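Local coordinates for protein membrane-bound lytic murein transglycosylase A (Burkholderia pseudomallei, PDB 6QK4) that probably catalyses exolytic cleavage of the peptidoglycan glycosidic bond between N-acetylmuramic acid and N-acetylglucosamine, forming a 1,6-anhydro bond in the muramic acid product, at residues Q50-R54 with L263-L267; Y86-F92 with M341-N347; R115-Y121 with V176-G180; R127-G131 with A149-N153; T214-K219 with D326-D330. All blocks are in the same frame, centred on the assembly; numbering follows the deposited sequence.

Interactions 3 and 4 belong to the MltA-specific insert region, with centres about 20 Å apart on the same side of the molecule and nearest atoms about 7 Å apart; along the chain, interaction 4 is nested inside interaction 3. Interaction 2 pairs two strands beside the C-terminus, its centre about 47 Å from that of interaction 3 and about 51 Å from that of interaction 4. Interaction 1, about 19 Å from interaction 2 between centres, seats a loop against an N-terminal helix. Interaction 5 joins a helix of the insert region to a helix of the 3D region; its centre lies about 22 Å from that of interaction 3 and about 35 Å from that of interaction 2.

Interaction 1: Q50-R54 with L263-L267; sequences QNCAR and LGVPL
Residues 50-54 are one turn of helix 44-55, while 263-267 is an irregular loop leading toward strand 272-274. The CA atoms come nearest at Gln50 with Val265 (6.1 Å) and Arg54 with Leu263 (7.7 Å). Gly264 has phi/psi of 93/9°, where a CB would jam against the preceding carbonyl oxygen and lie 3.2 Å from Arg54 NE, so glycine suits the position; Val265 then returns to an extended conformation.

Van der Waals packing dominates. Val265, rotamer m, points at the helix: its CG1 lies 3.5 Å from Gln50 O, 3.9 Å from Arg54 CG and 4.4 Å from Ala53 CB, the small alanine admitting the branched side chain. Leu263 (chi1 t, chi2 p) brings CD1 to 3.9 Å from Arg54 CB and CD2 to 3.6 Å from Asn51 OD1. Gln50, chi1 and chi2 both m, lays its side chain along the loop, OE1 3.4 Å from Pro266 CD and 3.6 Å from Val265 CB.

This is a loop laid across a helix flank, packing the segment before strand 272-274 against helix 44-55, where Cys52 forms a disulfide with Cys65.

Polar groups approach without hydrogen bonding across the interface. Arg54 (chi1 and chi2 m, chi3 t) has Val265 CG1 over one guanidinium face; NH2 is 3.2 Å from Gly264 O, but the angle is poor. Asn51 instead bonds to Gly283 O and Gln306 NE2.

Interaction 2: Y86-F92 with M341-N347; sequences YFTPFQF and MWLLFPN
Aromatic and aliphatic side chains gather on strand 87-92, antiparallel to the end of strand 336-346, neighbours in a large mixed sheet to which the 3D region contributes. On the face bearing Phe90, Leu343 and Phe345, the edge of Phe345 meets the face of Phe90 (both chi1 m) in an offset edge-to-face stack (centroids 5.4 Å, planes at 88°). Phe92, chi1 t, lays its ring over Leu343 CD1, 4.2 Å from the centroid (CH-pi); Met341 SD makes a Met-aromatic contact at its edge, 4.1 Å from Phe92 CD2. Pro89, Gln91, Leu344 and Trp342 (chi1 m) occupy the other face. Pro89 needs no amide hydrogen toward 341-346; its carbonyl bonds Val28.

The axes cross at 147° and approach to 4.3 Å. Thr88-Phe345 and Phe90-Leu343 are hydrogen-bonded pairs, each doubly bonded (Thr88 N to Phe345 O 3.1 Å, Phe90 N to Leu343 O 2.8 Å); Phe92 N donates a hydrogen bond to Met341 O (3.1 Å). Phe87-Pro346, Pro89-Leu344 and Gln91-Trp342 are non-hydrogen-bonded pairs.

At the polar edge, water 1 donates to Phe87 O and accepts from Asn347 ND2 (both 3.0 Å). Asn347 N donates to Tyr86 O (2.7 Å), and Thr88 OG1 (chi1 m) to Asn347 OD1 at 2.7 Å.

Interaction 3: R115-Y121 with V176-G180; sequences RVRRGPY and VLDDG
A charged, partly water-mediated surface contact joins the loop after strand 101-114 to the end of strand 173-177, two strands that run parallel in the insert region. Arg115 and Leu177 have the nearest CA atoms, 7.3 Å apart.

A type II' beta turn spans Arg118 to Tyr121, closed by Tyr121 N to Arg118 O at 2.8 Å. Gly119, at phi/psi 50/-130°, suits the turn because a CB would clash with Pro120 CD. Arg118 (chi1 p, chi2 t, chi3 p) meets Asp178 (chi1 p): NH1 and OD2 form a salt bridge, very short at 2.4 Å. Tyr121, chi1 m, puts OH 3.9 Å from Asp178 CB. After the strand the chain turns, Gly180 N bonding Leu177 O at 3.0 Å. Arg115, chi1 m with chi2 and chi3 t, lies extended, NE 3.6 Å from Leu177 CD1 and 4.2 Å from Asp179 OD1, beyond salt-bridge distance; its NH2 has a long, weak ion pair with Glu244.

Water 3 accepts from Arg115 N (2.9 Å) and donates to Asp178 OD1 (2.4 Å) and, weakly, to Asp179 OD2 (3.4 Å); Asp178 OD1 also bonds Ser114 OG weakly. One salt bridge and a shared water, with little apolar contact, are consistent with a largely electrostatic link.

Interaction 4: R127-G131 with A149-N153; sequences RWPAG and ALSGN
Asn153 is the hub, reaching residues 127-131 through both its backbone and its side chain. Its chi1 is m (-68°) with chi2 near -73°, which carries the amide group over to the opposite loop: OD1 accepts from Ala130 N at 3.1 Å, while ND2 turns back to Leu150 O in a weak bond of 3.4 Å. An asparagine suits the place because one amide group can accept and donate at once. Its carbonyl O also takes Arg127 N at 2.9 Å, where the CA atoms of Arg127 and Asn153 are nearest (5.6 Å).

Both segments lack regular structure. They adjoin the antiparallel pair of strands 123-126 and 154-158 in the insert region, whose connection contains helix 141-147; the Arg127-Asn153 bond lies just beyond the paired strand ends. Leu150 to Asn153 is a type II beta turn closed by Asn153 N to Leu150 O at 2.9 Å, with Gly152 at phi/psi 77/-4°, which favours glycine.

Pro129, C-gamma exo, supplies the apolar part: CG lies 3.6 Å from CD2 of Leu150 (chi1 m, chi2 t) and CB 3.7 Å from Ala149 O. The phi/psi of -69/129° at Pro129 keep the backbone extended ahead of the Ala130 amide. Trp128, chi1 t, points its CA-to-CB bond away from 149-153 and meets Phe241 edge-to-face. Exposed Arg127 has a sideways CA-to-CB bond, chi1 m, chi2 t and an off-well chi3 of -126°.

Interaction 5: T214-K219 with D326-D330; sequences TMQGIK and DDAGD
Asp326 opens helix 326-334 and points toward residues 214-219, the first turn of helix 215-224 and the residue before it. With chi1 m (-77°), its OD2 meets Lys219 NZ in a very short salt bridge of 2.5 Å, and its OD1 rests 3.6 Å from Met215 CE. Lys219, with chi1 m and chi2 and chi3 t, is extended enough to span the gap, and its NZ also donates to Gln216 OE1 (3.2 Å); Glu163 is a long, weak second ion-pair partner.

The short helical segments do not pack side by side: their axes approach only to 10.3 Å, at 121° between N-to-C directions. Side chains of the 3D region's helix 326-334, Asp326 and Asp330, meet the Lys219 ammonium and the backbone amides at the start of the insert region's helix 215-224.

Met215 (chi1 m, chi2 t, chi3 m) lays CE 3.7 Å from Gly329 C. A CB on Gly329 would come to 2.7 Å of that methyl, a clash, so glycine suits the site.

Asp330, its CA 6.1 Å from that of Thr214, has chi1 m (-85°) and sends its carboxylate to the helix start: OD1 accepts from Met215 N at 2.8 Å and OD2 from Gln216 N at 3.2 Å, amides that have no acceptor in a preceding helical turn. Thr214, the N-cap, chi1 p, takes the next one through OG1 from Gly217 N at 2.9 Å, while its CB sits 3.5 Å from Asp330 OD2.

Interaction 1: Q50-R54 with L263-L267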
# COMPACT_ATOMS: atom_id res chain seq x y z
N GLN A 50 16.83 3.87 -4.02
CA GLN A 50 15.80 4.80 -4.49
C GLN A 50 15.83 6.08 -3.67
O GLN A 50 15.72 7.16 -4.21
CB GLN A 50 14.40 4.17 -4.42
CG GLN A 50 14.24 2.99 -5.35
CD GLN A 50 14.24 3.43 -6.85
OE1 GLN A 50 14.25 4.63 -7.18
NE2 GLN A 50 14.20 2.47 -7.73
N ASN A 51 15.98 5.96 -2.35
CA ASN A 51 16.11 7.15 -1.50
C ASN A 51 17.26 8.05 -1.97
O ASN A 51 17.09 9.26 -2.11
CB ASN A 51 16.35 6.69 -0.07
CG ASN A 51 15.64 7.53 0.95
OD1 ASN A 51 14.41 7.65 0.91
ND2 ASN A 51 16.40 8.05 1.93
N CYS A 52 18.43 7.47 -2.20
CA CYS A 52 19.60 8.24 -2.62
C CYS A 52 19.44 8.88 -3.98
O CYS A 52 20.16 9.85 -4.29
CB CYS A 52 20.78 7.30 -2.64
SG CYS A 52 21.48 7.05 -0.98
N ALA A 53 18.55 8.34 -4.83
CA ALA A 53 18.28 9.01 -6.10
C ALA A 53 17.77 10.43 -5.88
O ALA A 53 17.89 11.26 -6.77
CB ALA A 53 17.25 8.25 -6.95
N ARG A 54 17.14 10.70 -4.73
CA ARG A 54 16.70 12.07 -4.42
C ARG A 54 17.56 12.77 -3.38
O ARG A 54 17.49 13.99 -3.29
CB ARG A 54 15.25 12.06 -3.93
CG ARG A 54 14.27 11.67 -5.02
CD ARG A 54 14.24 12.79 -6.09
NE ARG A 54 13.29 12.54 -7.17
CZ ARG A 54 13.57 11.80 -8.25
NH1 ARG A 54 14.78 11.27 -8.39
NH2 ARG A 54 12.64 11.59 -9.19
N LEU A 263 7.76 10.99 -2.92
CA LEU A 263 9.17 11.30 -3.02
C LEU A 263 9.65 11.31 -4.48
O LEU A 263 10.69 11.90 -4.80
CB LEU A 263 9.98 10.32 -2.12
CG LEU A 263 11.54 10.48 -2.17
CD1 LEU A 263 12.05 11.88 -1.67
CD2 LEU A 263 12.22 9.38 -1.29
N GLY A 264 8.87 10.78 -5.39
CA GLY A 264 9.25 10.75 -6.78
C GLY A 264 9.95 9.49 -7.22
O GLY A 264 10.42 9.46 -8.36
N VAL A 265 10.00 8.46 -6.37
CA VAL A 265 10.72 7.24 -6.70
C VAL A 265 9.76 6.08 -6.58
O VAL A 265 8.83 6.12 -5.77
CB VAL A 265 11.97 7.05 -5.80
CG1 VAL A 265 12.90 8.21 -6.02
CG2 VAL A 265 11.61 6.94 -4.31
N PRO A 266 10.00 5.00 -7.30
CA PRO A 266 9.18 3.78 -7.14
C PRO A 266 9.26 3.26 -5.70
O PRO A 266 10.34 3.16 -5.12
CB PRO A 266 9.83 2.78 -8.09
CG PRO A 266 10.63 3.58 -9.06
CD PRO A 266 11.06 4.85 -8.32
N LEU A 267 8.11 2.94 -5.14
CA LEU A 267 8.05 2.31 -3.79
C LEU A 267 8.56 0.88 -3.81
O LEU A 267 8.34 0.12 -4.76
CB LEU A 267 6.61 2.34 -3.28
CG LEU A 267 5.95 3.72 -3.28
CD1 LEU A 267 4.51 3.68 -2.81
CD2 LEU A 267 6.75 4.60 -2.35

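Interaction 2: Y86-F92 with M341-N347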
# COMPACT_ATOMS: atom_id res chain seq x y z
N TYR A 86 26.80 4.68 9.43
CA TYR A 86 26.52 5.96 8.82
C TYR A 86 25.34 6.70 9.42
O TYR A 86 25.15 7.88 9.09
CB TYR A 86 26.32 5.79 7.31
CG TYR A 86 27.65 5.61 6.61
CD1 TYR A 86 28.24 4.35 6.49
CD2 TYR A 86 28.30 6.71 6.05
CE1 TYR A 86 29.51 4.20 5.82
CE2 TYR A 86 29.54 6.56 5.41
CZ TYR A 86 30.12 5.30 5.31
OH TYR A 86 31.34 5.12 4.67
N PHE A 87 24.56 6.05 10.31
CA PHE A 87 23.35 6.67 10.82
C PHE A 87 23.28 6.49 12.31
O PHE A 87 23.80 5.51 12.87
CB PHE A 87 22.03 6.03 10.19
CG PHE A 87 21.90 6.30 8.72
CD1 PHE A 87 22.54 5.48 7.80
CD2 PHE A 87 21.13 7.36 8.28
CE1 PHE A 87 22.48 5.76 6.39
CE2 PHE A 87 21.04 7.69 6.89
CZ PHE A 87 21.72 6.84 5.92
N THR A 88 22.60 7.42 12.96
CA THR A 88 22.21 7.29 14.35
C THR A 88 20.70 7.13 14.46
O THR A 88 19.96 7.94 13.87
CB THR A 88 22.67 8.54 15.14
OG1 THR A 88 24.11 8.59 15.12
CG2 THR A 88 22.26 8.43 16.62
N PRO A 89 20.21 6.19 15.25
CA PRO A 89 18.76 6.10 15.45
C PRO A 89 18.25 6.97 16.60
O PRO A 89 18.88 7.09 17.65
CB PRO A 89 18.57 4.60 15.76
CG PRO A 89 19.88 4.23 16.59
CD PRO A 89 20.96 5.18 16.03
N PHE A 90 17.07 7.58 16.40
CA PHE A 90 16.46 8.45 17.40
C PHE A 90 15.08 7.91 17.73
O PHE A 90 14.20 7.89 16.86
CB PHE A 90 16.29 9.90 16.94
CG PHE A 90 17.60 10.66 16.85
CD1 PHE A 90 18.49 10.35 15.84
CD2 PHE A 90 17.93 11.72 17.74
CE1 PHE A 90 19.71 11.00 15.72
CE2 PHE A 90 19.15 12.41 17.58
CZ PHE A 90 20.03 12.02 16.58
N GLN A 91 14.88 7.51 18.97
CA GLN A 91 13.52 7.12 19.40
C GLN A 91 12.54 8.28 19.18
O GLN A 91 12.84 9.42 19.54
CB GLN A 91 13.59 6.67 20.88
CG GLN A 91 12.21 6.58 21.55
CD GLN A 91 12.35 6.56 23.04
OE1 GLN A 91 12.54 5.50 23.63
NE2 GLN A 91 12.25 7.72 23.66
N PHE A 92 11.40 8.01 18.50
CA PHE A 92 10.49 9.06 18.03
C PHE A 92 9.20 9.03 18.83
O PHE A 92 8.53 7.98 18.90
CB PHE A 92 10.19 8.81 16.57
CG PHE A 92 9.36 9.89 15.91
CD1 PHE A 92 9.69 11.22 16.07
CD2 PHE A 92 8.29 9.54 15.10
CE1 PHE A 92 8.93 12.23 15.40
CE2 PHE A 92 7.52 10.54 14.47
CZ PHE A 92 7.85 11.88 14.61
N MET A 341 8.53 3.65 16.53
CA MET A 341 9.43 4.15 15.48
C MET A 341 10.72 4.71 16.06
O MET A 341 10.71 5.33 17.13
CB MET A 341 8.79 5.31 14.66
CG MET A 341 7.73 4.78 13.78
SD MET A 341 7.07 6.31 12.96
CE MET A 341 5.91 5.51 11.87
N TRP A 342 11.81 4.50 15.31
CA TRP A 342 13.05 5.26 15.44
C TRP A 342 13.36 5.90 14.10
O TRP A 342 13.37 5.20 13.07
CB TRP A 342 14.23 4.35 15.84
CG TRP A 342 14.03 3.71 17.21
CD1 TRP A 342 14.68 4.07 18.36
CD2 TRP A 342 13.09 2.66 17.59
NE1 TRP A 342 14.21 3.28 19.44
CE2 TRP A 342 13.21 2.47 18.98
CE3 TRP A 342 12.11 1.92 16.88
CZ2 TRP A 342 12.47 1.48 19.69
CZ3 TRP A 342 11.31 0.97 17.60
CH2 TRP A 342 11.53 0.76 18.99
N LEU A 343 13.66 7.20 14.09
CA LEU A 343 14.09 7.88 12.87
C LEU A 343 15.61 7.83 12.78
O LEU A 343 16.30 8.05 13.78
CB LEU A 343 13.62 9.34 12.89
CG LEU A 343 12.14 9.64 13.09
CD1 LEU A 343 11.80 11.05 12.61
CD2 LEU A 343 11.24 8.72 12.34
N LEU A 344 16.12 7.51 11.61
CA LEU A 344 17.57 7.53 11.41
C LEU A 344 17.98 8.87 10.81
O LEU A 344 17.34 9.36 9.89
CB LEU A 344 18.01 6.43 10.45
CG LEU A 344 18.03 4.97 10.95
CD1 LEU A 344 16.72 4.51 11.36
CD2 LEU A 344 18.55 4.13 9.86
N PHE A 345 19.11 9.42 11.29
CA PHE A 345 19.65 10.63 10.67
C PHE A 345 21.10 10.35 10.32
O PHE A 345 21.80 9.73 11.13
CB PHE A 345 19.57 11.83 11.62
CG PHE A 345 18.18 12.32 11.78
CD1 PHE A 345 17.63 13.20 10.85
CD2 PHE A 345 17.38 11.85 12.82
CE1 PHE A 345 16.30 13.62 10.94
CE2 PHE A 345 16.07 12.24 12.94
CZ PHE A 345 15.50 13.13 12.00
N PRO A 346 21.60 10.81 9.18
CA PRO A 346 22.99 10.48 8.82
C PRO A 346 24.00 11.17 9.71
O PRO A 346 23.82 12.33 10.07
CB PRO A 346 23.12 10.96 7.38
CG PRO A 346 21.98 11.81 7.13
CD PRO A 346 20.86 11.36 8.04
N ASN A 347 25.06 10.44 10.06
CA ASN A 347 26.10 10.99 10.93
C ASN A 347 26.78 12.19 10.30
O ASN A 347 26.99 13.20 10.97
CB ASN A 347 27.12 9.90 11.29
CG ASN A 347 26.53 8.85 12.17
OD1 ASN A 347 25.56 9.12 12.88
ND2 ASN A 347 27.09 7.64 12.14
O HOH W 1 26.51 5.45 14.09
O HOH W 2 7.76 5.37 18.81

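Interaction 3: R115-Y121 with V176-G180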
# COMPACT_ATOMS: atom_id res chain seq x y z
N ARG A 115 -6.48 -4.53 -24.25
CA ARG A 115 -7.20 -3.40 -24.82
C ARG A 115 -8.42 -3.83 -25.64
O ARG A 115 -9.29 -3.00 -25.94
CB ARG A 115 -6.25 -2.55 -25.67
CG ARG A 115 -5.03 -1.98 -24.90
CD ARG A 115 -4.16 -1.08 -25.78
NE ARG A 115 -3.11 -0.43 -24.99
CZ ARG A 115 -3.27 0.73 -24.35
NH1 ARG A 115 -4.41 1.39 -24.41
NH2 ARG A 115 -2.28 1.21 -23.62
N VAL A 116 -8.53 -5.11 -26.00
CA VAL A 116 -9.73 -5.56 -26.69
C VAL A 116 -10.33 -6.71 -25.89
O VAL A 116 -9.62 -7.43 -25.18
CB VAL A 116 -9.46 -5.98 -28.15
CG1 VAL A 116 -8.62 -4.93 -28.83
CG2 VAL A 116 -8.80 -7.33 -28.21
N ARG A 117 -11.64 -6.87 -25.99
CA ARG A 117 -12.30 -7.99 -25.35
C ARG A 117 -11.95 -9.29 -26.08
O ARG A 117 -12.13 -9.39 -27.29
CB ARG A 117 -13.80 -7.77 -25.33
CG ARG A 117 -14.52 -8.96 -24.72
CD ARG A 117 -15.99 -8.75 -24.49
NE ARG A 117 -16.74 -9.01 -25.71
CZ ARG A 117 -17.27 -10.19 -26.07
NH1 ARG A 117 -17.14 -11.25 -25.28
NH2 ARG A 117 -17.93 -10.31 -27.22
N ARG A 118 -11.40 -10.28 -25.36
CA ARG A 118 -10.85 -11.47 -26.01
C ARG A 118 -10.44 -12.46 -24.94
O ARG A 118 -10.01 -12.05 -23.86
CB ARG A 118 -9.63 -11.13 -26.88
CG ARG A 118 -8.41 -10.73 -26.03
CD ARG A 118 -7.06 -10.81 -26.73
NE ARG A 118 -6.90 -9.71 -27.66
CZ ARG A 118 -5.73 -9.24 -28.08
NH1 ARG A 118 -4.59 -9.77 -27.64
NH2 ARG A 118 -5.70 -8.23 -28.94
N GLY A 119 -10.52 -13.75 -25.25
CA GLY A 119 -10.01 -14.76 -24.35
C GLY A 119 -10.54 -14.55 -22.94
O GLY A 119 -11.74 -14.32 -22.75
N PRO A 120 -9.66 -14.54 -21.93
CA PRO A 120 -10.15 -14.41 -20.55
C PRO A 120 -10.52 -12.97 -20.19
O PRO A 120 -11.20 -12.74 -19.18
CB PRO A 120 -8.96 -14.93 -19.71
CG PRO A 120 -7.74 -14.50 -20.54
CD PRO A 120 -8.20 -14.63 -22.00
N TYR A 121 -10.18 -12.02 -21.06
CA TYR A 121 -10.35 -10.60 -20.77
C TYR A 121 -11.78 -10.19 -21.10
O TYR A 121 -12.08 -9.69 -22.19
CB TYR A 121 -9.32 -9.80 -21.56
CG TYR A 121 -7.93 -10.31 -21.29
CD1 TYR A 121 -7.39 -10.22 -20.02
CD2 TYR A 121 -7.18 -10.93 -22.29
CE1 TYR A 121 -6.12 -10.68 -19.74
CE2 TYR A 121 -5.90 -11.40 -22.01
CZ TYR A 121 -5.37 -11.27 -20.73
OH TYR A 121 -4.10 -11.71 -20.42
N VAL A 176 -1.64 -5.07 -16.17
CA VAL A 176 -0.65 -5.70 -17.04
C VAL A 176 -1.40 -6.20 -18.26
O VAL A 176 -2.28 -7.04 -18.13
CB VAL A 176 0.06 -6.85 -16.32
CG1 VAL A 176 0.96 -7.58 -17.28
CG2 VAL A 176 0.84 -6.30 -15.13
N LEU A 177 -1.07 -5.65 -19.44
CA LEU A 177 -1.82 -5.97 -20.66
C LEU A 177 -1.16 -7.10 -21.44
O LEU A 177 0.05 -7.31 -21.36
CB LEU A 177 -1.94 -4.77 -21.59
CG LEU A 177 -2.67 -3.54 -21.03
CD1 LEU A 177 -2.48 -2.35 -21.96
CD2 LEU A 177 -4.14 -3.84 -20.83
N ASP A 178 -1.98 -7.79 -22.25
CA ASP A 178 -1.49 -8.97 -22.96
C ASP A 178 -0.53 -8.59 -24.08
O ASP A 178 0.16 -9.47 -24.61
CB ASP A 178 -2.64 -9.82 -23.51
CG ASP A 178 -3.47 -9.09 -24.57
OD1 ASP A 178 -3.33 -7.86 -24.74
OD2 ASP A 178 -4.27 -9.77 -25.24
N ASP A 179 -0.53 -7.30 -24.48
CA ASP A 179 0.57 -6.60 -25.15
C ASP A 179 1.94 -7.09 -24.72
O ASP A 179 2.78 -7.46 -25.55
CB ASP A 179 0.55 -5.12 -24.79
CG ASP A 179 -0.11 -4.28 -25.82
OD1 ASP A 179 0.09 -3.05 -25.80
OD2 ASP A 179 -0.84 -4.85 -26.64
N GLY A 180 2.18 -7.05 -23.42
CA GLY A 180 3.49 -6.86 -22.87
C GLY A 180 3.75 -5.46 -22.37
O GLY A 180 4.89 -5.15 -22.01
O HOH W 3 -3.88 -5.53 -25.21

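Interaction 4: R127-G131 with A149-N153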
# COMPACT_ATOMS: atom_id res chain seq x y z
N ARG A 127 -14.30 4.39 -18.53
CA ARG A 127 -14.10 5.83 -18.35
C ARG A 127 -15.41 6.50 -17.96
O ARG A 127 -16.50 5.92 -18.06
CB ARG A 127 -13.61 6.50 -19.63
CG ARG A 127 -12.41 5.88 -20.25
CD ARG A 127 -12.06 6.58 -21.58
NE ARG A 127 -11.96 5.61 -22.67
CZ ARG A 127 -10.82 5.24 -23.25
NH1 ARG A 127 -9.65 5.76 -22.86
NH2 ARG A 127 -10.84 4.35 -24.23
N TRP A 128 -15.30 7.76 -17.54
CA TRP A 128 -16.52 8.53 -17.33
C TRP A 128 -17.32 8.57 -18.64
O TRP A 128 -16.74 8.81 -19.71
CB TRP A 128 -16.18 9.95 -16.84
CG TRP A 128 -17.40 10.77 -16.53
CD1 TRP A 128 -18.04 11.61 -17.39
CD2 TRP A 128 -18.13 10.82 -15.30
NE1 TRP A 128 -19.12 12.19 -16.77
CE2 TRP A 128 -19.20 11.71 -15.49
CE3 TRP A 128 -17.98 10.19 -14.05
CZ2 TRP A 128 -20.12 12.02 -14.48
CZ3 TRP A 128 -18.89 10.49 -13.05
CH2 TRP A 128 -19.96 11.39 -13.27
N PRO A 129 -18.61 8.28 -18.61
CA PRO A 129 -19.36 8.13 -19.87
C PRO A 129 -19.50 9.47 -20.57
O PRO A 129 -19.91 10.46 -19.96
CB PRO A 129 -20.72 7.59 -19.41
CG PRO A 129 -20.54 7.12 -18.03
CD PRO A 129 -19.43 7.98 -17.44
N ALA A 130 -19.14 9.49 -21.86
CA ALA A 130 -19.17 10.74 -22.62
C ALA A 130 -20.58 11.34 -22.67
O ALA A 130 -20.75 12.57 -22.64
CB ALA A 130 -18.63 10.50 -24.03
N GLY A 131 -21.60 10.49 -22.72
CA GLY A 131 -22.96 10.98 -22.67
C GLY A 131 -23.38 11.31 -21.25
O GLY A 131 -24.36 10.75 -20.73
N ALA A 149 -25.85 3.19 -20.94
CA ALA A 149 -25.04 4.39 -20.82
C ALA A 149 -23.54 4.09 -20.77
O ALA A 149 -22.74 4.97 -21.12
CB ALA A 149 -25.48 5.16 -19.58
N LEU A 150 -23.12 2.89 -20.36
CA LEU A 150 -21.67 2.63 -20.30
C LEU A 150 -21.09 2.07 -21.60
O LEU A 150 -19.87 2.16 -21.81
CB LEU A 150 -21.35 1.68 -19.15
CG LEU A 150 -21.76 2.18 -17.76
CD1 LEU A 150 -21.31 1.18 -16.68
CD2 LEU A 150 -21.30 3.61 -17.44
N SER A 151 -21.93 1.52 -22.48
CA SER A 151 -21.45 0.90 -23.71
C SER A 151 -20.60 1.87 -24.53
O SER A 151 -20.95 3.04 -24.67
CB SER A 151 -22.63 0.43 -24.55
OG SER A 151 -23.46 -0.43 -23.79
N GLY A 152 -19.49 1.37 -25.07
CA GLY A 152 -18.55 2.19 -25.80
C GLY A 152 -17.65 3.05 -24.95
O GLY A 152 -16.79 3.74 -25.51
N ASN A 153 -17.81 3.06 -23.62
CA ASN A 153 -16.94 3.84 -22.76
C ASN A 153 -15.91 2.96 -22.06
O ASN A 153 -15.38 3.35 -21.01
CB ASN A 153 -17.78 4.62 -21.75
CG ASN A 153 -18.61 5.72 -22.40
OD1 ASN A 153 -18.08 6.76 -22.82
ND2 ASN A 153 -19.91 5.50 -22.50

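Interaction 5: T214-K219 with D326-D330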
# COMPACT_ATOMS: atom_id res chain seq x y z
N THR A 214 -11.89 -12.22 2.87
CA THR A 214 -10.79 -11.50 2.25
C THR A 214 -11.07 -11.40 0.76
O THR A 214 -11.96 -12.06 0.24
CB THR A 214 -9.50 -12.25 2.46
OG1 THR A 214 -9.70 -13.59 1.98
CG2 THR A 214 -9.18 -12.30 3.98
N MET A 215 -10.26 -10.62 0.04
CA MET A 215 -10.39 -10.73 -1.42
C MET A 215 -10.19 -12.16 -1.92
O MET A 215 -10.91 -12.61 -2.82
CB MET A 215 -9.45 -9.74 -2.14
CG MET A 215 -9.83 -8.29 -1.77
SD MET A 215 -8.84 -6.97 -2.55
CE MET A 215 -7.15 -7.46 -2.09
N GLN A 216 -9.29 -12.93 -1.29
CA GLN A 216 -9.13 -14.30 -1.77
C GLN A 216 -10.33 -15.17 -1.43
O GLN A 216 -10.71 -16.03 -2.22
CB GLN A 216 -7.85 -14.92 -1.24
CG GLN A 216 -6.64 -14.47 -2.02
CD GLN A 216 -6.74 -14.74 -3.52
OE1 GLN A 216 -6.34 -13.89 -4.35
NE2 GLN A 216 -7.27 -15.93 -3.88
N GLY A 217 -10.94 -14.97 -0.25
CA GLY A 217 -12.10 -15.81 0.10
C GLY A 217 -13.31 -15.49 -0.76
O GLY A 217 -14.10 -16.38 -1.13
N ILE A 218 -13.46 -14.21 -1.11
CA ILE A 218 -14.55 -13.79 -1.99
C ILE A 218 -14.34 -14.37 -3.38
O ILE A 218 -15.28 -14.92 -3.99
CB ILE A 218 -14.64 -12.26 -1.99
CG1 ILE A 218 -15.01 -11.75 -0.57
CG2 ILE A 218 -15.63 -11.78 -3.12
CD1 ILE A 218 -14.94 -10.26 -0.42
N LYS A 219 -13.11 -14.29 -3.90
CA LYS A 219 -12.81 -14.93 -5.19
C LYS A 219 -13.13 -16.41 -5.15
O LYS A 219 -13.59 -16.98 -6.15
CB LYS A 219 -11.34 -14.75 -5.57
CG LYS A 219 -10.92 -13.39 -6.07
CD LYS A 219 -9.55 -13.51 -6.76
CE LYS A 219 -8.89 -12.17 -6.95
NZ LYS A 219 -7.39 -12.15 -6.76
N ASP A 326 -3.04 -9.05 -5.02
CA ASP A 326 -4.12 -9.26 -4.06
C ASP A 326 -3.68 -9.85 -2.75
O ASP A 326 -4.32 -9.61 -1.72
CB ASP A 326 -5.24 -10.10 -4.69
CG ASP A 326 -6.07 -9.25 -5.62
OD1 ASP A 326 -6.01 -8.00 -5.43
OD2 ASP A 326 -6.72 -9.79 -6.54
N ASP A 327 -2.58 -10.60 -2.70
CA ASP A 327 -2.11 -11.03 -1.39
C ASP A 327 -1.61 -9.83 -0.58
O ASP A 327 -1.90 -9.70 0.63
CB ASP A 327 -1.03 -12.09 -1.58
CG ASP A 327 -0.43 -12.58 -0.24
OD1 ASP A 327 -1.17 -13.00 0.68
OD2 ASP A 327 0.79 -12.56 -0.14
N ALA A 328 -0.88 -8.92 -1.24
CA ALA A 328 -0.47 -7.66 -0.59
C ALA A 328 -1.69 -6.88 -0.14
O ALA A 328 -1.74 -6.35 0.98
CB ALA A 328 0.40 -6.81 -1.54
N GLY A 329 -2.74 -6.84 -0.98
CA GLY A 329 -3.94 -6.11 -0.58
C GLY A 329 -4.69 -6.72 0.61
O GLY A 329 -5.35 -6.00 1.38
N ASP A 330 -4.68 -8.05 0.73
CA ASP A 330 -5.38 -8.64 1.86
C ASP A 330 -4.61 -8.34 3.14
O ASP A 330 -5.23 -8.15 4.20
CB ASP A 330 -5.55 -10.15 1.66
CG ASP A 330 -6.82 -10.47 0.83
OD1 ASP A 330 -7.76 -9.62 0.80
OD2 ASP A 330 -6.87 -11.56 0.20